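Local coordinates for protein enolase (alpha proteobacterium BAL199, PDB 3UGV) that binds magnesium and probably acts as a lyase or related enzyme of the mandelate racemase and muconate lactonizing branch of the enolase superfamily, at residues Arg199-Trp213 with His237-Trp249. Sequence-based numbering, arbitrary orientation.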
# COMPACT_ATOMS: atom_id res chain seq x y z
N ARG F 199 6.82 11.79 -35.11
CA ARG F 199 6.62 11.54 -36.53
C ARG F 199 5.81 10.26 -36.73
O ARG F 199 5.66 9.47 -35.81
CB ARG F 199 7.96 11.46 -37.25
CG ARG F 199 8.59 12.83 -37.43
CD ARG F 199 10.08 12.74 -37.66
NE ARG F 199 10.70 14.06 -37.68
CZ ARG F 199 11.15 14.70 -36.60
NH1 ARG F 199 11.04 14.14 -35.39
NH2 ARG F 199 11.70 15.90 -36.71
N ASP F 200 5.26 10.07 -37.92
CA ASP F 200 4.55 8.84 -38.24
C ASP F 200 5.45 7.63 -38.11
O ASP F 200 5.04 6.59 -37.59
CB ASP F 200 3.98 8.89 -39.66
CG ASP F 200 2.79 9.83 -39.76
OD1 ASP F 200 1.88 9.72 -38.92
OD2 ASP F 200 2.79 10.69 -40.68
N ASP F 201 6.68 7.75 -38.60
CA ASP F 201 7.68 6.69 -38.48
C ASP F 201 8.64 7.04 -37.34
O ASP F 201 9.46 7.95 -37.46
CB ASP F 201 8.46 6.55 -39.79
CG ASP F 201 9.43 5.37 -39.78
OD1 ASP F 201 9.53 4.64 -38.77
OD2 ASP F 201 10.10 5.16 -40.82
N PRO F 202 8.55 6.30 -36.22
CA PRO F 202 9.42 6.44 -35.04
C PRO F 202 10.91 6.41 -35.41
O PRO F 202 11.72 7.07 -34.76
CB PRO F 202 9.11 5.18 -34.24
CG PRO F 202 7.80 4.73 -34.72
CD PRO F 202 7.67 5.13 -36.13
N ALA F 203 11.26 5.64 -36.43
CA ALA F 203 12.65 5.52 -36.83
C ALA F 203 13.16 6.88 -37.23
O ALA F 203 14.34 7.17 -37.07
CB ALA F 203 12.80 4.53 -37.99
N VAL F 204 12.28 7.72 -37.77
CA VAL F 204 12.71 9.03 -38.23
C VAL F 204 12.91 10.00 -37.06
O VAL F 204 13.74 10.90 -37.13
CB VAL F 204 11.75 9.60 -39.30
CG1 VAL F 204 12.28 10.90 -39.85
CG2 VAL F 204 11.59 8.60 -40.44
N ASP F 205 12.16 9.81 -35.98
CA ASP F 205 12.38 10.60 -34.76
C ASP F 205 13.81 10.37 -34.26
O ASP F 205 14.53 11.30 -33.92
CB ASP F 205 11.41 10.17 -33.65
CG ASP F 205 10.06 10.84 -33.75
OD1 ASP F 205 9.97 11.94 -34.32
OD2 ASP F 205 9.08 10.26 -33.23
N ILE F 206 14.20 9.10 -34.22
CA ILE F 206 15.49 8.71 -33.70
C ILE F 206 16.58 9.22 -34.64
O ILE F 206 17.62 9.71 -34.21
CB ILE F 206 15.56 7.17 -33.58
CG1 ILE F 206 14.71 6.72 -32.38
CG2 ILE F 206 17.00 6.69 -33.46
CD1 ILE F 206 14.51 5.23 -32.31
N GLU F 207 16.31 9.10 -35.93
CA GLU F 207 17.19 9.60 -36.97
C GLU F 207 17.44 11.09 -36.75
O GLU F 207 18.58 11.56 -36.85
CB GLU F 207 16.52 9.37 -38.32
CG GLU F 207 17.41 9.46 -39.52
CD GLU F 207 16.61 9.30 -40.80
OE1 GLU F 207 15.78 8.36 -40.87
OE2 GLU F 207 16.80 10.12 -41.73
N THR F 208 16.38 11.82 -36.42
CA THR F 208 16.49 13.24 -36.12
C THR F 208 17.39 13.53 -34.91
O THR F 208 18.25 14.41 -34.97
CB THR F 208 15.11 13.86 -35.92
OG1 THR F 208 14.36 13.71 -37.12
CG2 THR F 208 15.24 15.34 -35.61
N ALA F 209 17.18 12.81 -33.81
CA ALA F 209 18.02 12.93 -32.63
C ALA F 209 19.50 12.74 -33.00
O ALA F 209 20.37 13.55 -32.62
CB ALA F 209 17.59 11.92 -31.55
N GLU F 210 19.79 11.67 -33.74
CA GLU F 210 21.17 11.35 -34.13
C GLU F 210 21.75 12.46 -35.00
O GLU F 210 22.89 12.84 -34.82
CB GLU F 210 21.26 10.00 -34.85
CG GLU F 210 20.77 8.79 -34.03
CD GLU F 210 21.67 8.42 -32.84
OE1 GLU F 210 22.60 9.20 -32.53
OE2 GLU F 210 21.46 7.35 -32.23
N ALA F 211 20.95 12.98 -35.92
CA ALA F 211 21.39 14.07 -36.80
C ALA F 211 21.69 15.36 -36.02
O ALA F 211 22.66 16.06 -36.30
CB ALA F 211 20.36 14.32 -37.89
N VAL F 212 20.84 15.67 -35.05
CA VAL F 212 21.05 16.84 -34.21
C VAL F 212 22.36 16.74 -33.44
O VAL F 212 23.16 17.67 -33.40
CB VAL F 212 19.88 17.06 -33.22
CG1 VAL F 212 20.28 18.04 -32.14
CG2 VAL F 212 18.63 17.55 -33.96
N TRP F 213 22.58 15.59 -32.81
CA TRP F 213 23.80 15.37 -32.05
C TRP F 213 25.05 15.33 -32.93
O TRP F 213 26.10 15.77 -32.52
CB TRP F 213 23.67 14.08 -31.24
CG TRP F 213 23.11 14.29 -29.85
CD1 TRP F 213 23.28 15.39 -29.06
CD2 TRP F 213 22.31 13.37 -29.10
NE1 TRP F 213 22.63 15.22 -27.86
CE2 TRP F 213 22.03 13.99 -27.85
CE3 TRP F 213 21.80 12.09 -29.34
CZ2 TRP F 213 21.27 13.36 -26.86
CZ3 TRP F 213 21.05 11.47 -28.36
CH2 TRP F 213 20.79 12.11 -27.13
N HIS F 237 5.81 1.55 -26.57
CA HIS F 237 6.71 1.20 -27.65
C HIS F 237 7.72 2.29 -27.96
O HIS F 237 8.93 2.03 -28.08
CB HIS F 237 5.91 0.85 -28.92
CG HIS F 237 5.13 -0.41 -28.80
ND1 HIS F 237 5.72 -1.63 -28.53
CD2 HIS F 237 3.80 -0.66 -28.92
CE1 HIS F 237 4.79 -2.57 -28.49
NE2 HIS F 237 3.62 -2.00 -28.72
N ARG F 238 7.26 3.53 -28.07
CA ARG F 238 8.14 4.58 -28.56
C ARG F 238 9.10 5.11 -27.50
O ARG F 238 10.26 5.37 -27.82
CB ARG F 238 7.37 5.71 -29.20
CG ARG F 238 6.66 5.33 -30.49
CD ARG F 238 5.81 6.53 -30.87
NE ARG F 238 5.22 6.43 -32.19
CZ ARG F 238 5.46 7.29 -33.17
NH1 ARG F 238 6.32 8.30 -32.99
NH2 ARG F 238 4.87 7.12 -34.34
N THR F 239 8.63 5.26 -26.26
CA THR F 239 9.54 5.72 -25.22
C THR F 239 10.59 4.64 -24.94
O THR F 239 11.74 4.95 -24.67
CB THR F 239 8.85 6.14 -23.91
OG1 THR F 239 8.20 5.01 -23.34
CG2 THR F 239 7.85 7.30 -24.15
N ARG F 240 10.20 3.38 -25.01
CA ARG F 240 11.17 2.33 -24.80
C ARG F 240 12.30 2.42 -25.85
O ARG F 240 13.48 2.22 -25.55
CB ARG F 240 10.49 0.97 -24.82
CG ARG F 240 11.46 -0.19 -24.71
CD ARG F 240 10.74 -1.51 -24.92
NE ARG F 240 11.63 -2.65 -24.75
CZ ARG F 240 11.24 -3.91 -24.83
NH1 ARG F 240 9.97 -4.23 -25.07
NH2 ARG F 240 12.13 -4.87 -24.66
N GLN F 241 11.93 2.75 -27.09
CA GLN F 241 12.88 2.79 -28.18
C GLN F 241 13.93 3.85 -27.96
O GLN F 241 15.05 3.71 -28.44
CB GLN F 241 12.21 3.09 -29.51
CG GLN F 241 11.46 1.97 -30.15
CD GLN F 241 10.90 2.41 -31.49
OE1 GLN F 241 11.58 3.09 -32.26
NE2 GLN F 241 9.64 2.06 -31.76
N ILE F 242 13.57 4.92 -27.25
CA ILE F 242 14.51 6.02 -27.04
C ILE F 242 15.12 6.08 -25.65
O ILE F 242 15.90 7.00 -25.36
CB ILE F 242 13.88 7.39 -27.34
CG1 ILE F 242 12.61 7.59 -26.52
CG2 ILE F 242 13.60 7.56 -28.82
CD1 ILE F 242 11.96 8.95 -26.76
N ASP F 243 14.77 5.11 -24.81
CA ASP F 243 15.20 5.17 -23.41
C ASP F 243 16.71 5.04 -23.26
O ASP F 243 17.27 5.42 -22.23
CB ASP F 243 14.49 4.11 -22.58
CG ASP F 243 14.52 4.43 -21.09
OD1 ASP F 243 14.52 5.62 -20.75
OD2 ASP F 243 14.53 3.50 -20.26
N ASP F 244 17.39 4.53 -24.28
CA ASP F 244 18.86 4.41 -24.21
C ASP F 244 19.64 5.41 -25.06
O ASP F 244 20.85 5.30 -25.18
CB ASP F 244 19.30 2.98 -24.52
CG ASP F 244 18.77 1.98 -23.52
OD1 ASP F 244 18.48 2.40 -22.37
OD2 ASP F 244 18.64 0.79 -23.86
N LEU F 245 18.94 6.37 -25.66
CA LEU F 245 19.59 7.41 -26.45
C LEU F 245 20.44 8.37 -25.62
O LEU F 245 21.28 9.07 -26.17
CB LEU F 245 18.56 8.25 -27.19
CG LEU F 245 17.87 7.69 -28.44
CD1 LEU F 245 17.19 8.84 -29.15
CD2 LEU F 245 18.88 7.01 -29.35
N GLY F 246 20.19 8.46 -24.32
CA GLY F 246 20.88 9.45 -23.51
C GLY F 246 20.21 10.82 -23.50
O GLY F 246 20.88 11.83 -23.32
N LEU F 247 18.88 10.86 -23.66
CA LEU F 247 18.13 12.12 -23.61
C LEU F 247 18.14 12.72 -22.21
O LEU F 247 18.26 11.99 -21.22
CB LEU F 247 16.68 11.90 -24.04
CG LEU F 247 16.50 11.27 -25.41
CD1 LEU F 247 15.06 10.87 -25.61
CD2 LEU F 247 16.99 12.24 -26.50
N GLU F 248 18.01 14.04 -22.13
CA GLU F 248 17.96 14.73 -20.84
C GLU F 248 16.62 14.41 -20.15
O GLU F 248 16.57 14.13 -18.96
CB GLU F 248 18.09 16.23 -21.03
CG GLU F 248 17.85 17.05 -19.76
CD GLU F 248 19.07 17.14 -18.85
OE1 GLU F 248 20.15 16.64 -19.24
OE2 GLU F 248 18.94 17.72 -17.74
N TRP F 249 15.54 14.43 -20.92
CA TRP F 249 14.27 13.92 -20.42
C TRP F 249 13.30 13.67 -21.55
O TRP F 249 13.52 14.12 -22.67
CB TRP F 249 13.64 14.88 -19.41
CG TRP F 249 13.08 16.18 -19.96
CD1 TRP F 249 12.09 16.34 -20.90
CD2 TRP F 249 13.42 17.51 -19.52
NE1 TRP F 249 11.83 17.68 -21.10
CE2 TRP F 249 12.63 18.41 -20.26
CE3 TRP F 249 14.33 18.01 -18.59
CZ2 TRP F 249 12.72 19.79 -20.09
CZ3 TRP F 249 14.42 19.38 -18.43
CH2 TRP F 249 13.63 20.25 -19.17
O HOH W 1 8.84 8.11 -31.38
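R238 points the end of its guanidinium at R199 O. NH1 and NH2 both donate to this one carbonyl oxygen, which lies in the guanidinium plane, with NH2 2.9 Å from R199 O and nearly in line with the C=O bond. The chain of R238 is extended from CG to NE (chi2 173°, chi3 171°), which carries the charged group across to the start of helix 202-216.

R238 NH1 also forms a longer salt bridge, 3.4 Å to D205 OD2. A water donates to D205 OD2 and accepts a weak bond from R238 NH1. The carboxylate is turned well out of the guanidinium plane. R199 NH1 makes a salt bridge to D205 OD1 at 2.7 Å, and R199 N also donates to D205 OD1. P202 CG sits over one face of the R238 guanidinium, 3.8 Å from R238 CZ.

Apolar contacts join I206 CG1 to I242 CG2 at 3.8 Å, A209 CB to L245 CD1, and W213 CH2 to L247 CD2. I206 CD1 lies by Q241 OE1. W213 CH2 and CZ3 lie by L245 O, while W213 NE1 hydrogen-bonds to T220 O.

The two helices are neighbours in the beta/alpha barrel; the axes of segments 202-213 and 237-242 run at 30°. The paired R238 bonds tie the loop at R199 to helix 232-242, and D205 probably offsets part of both arginines' charge.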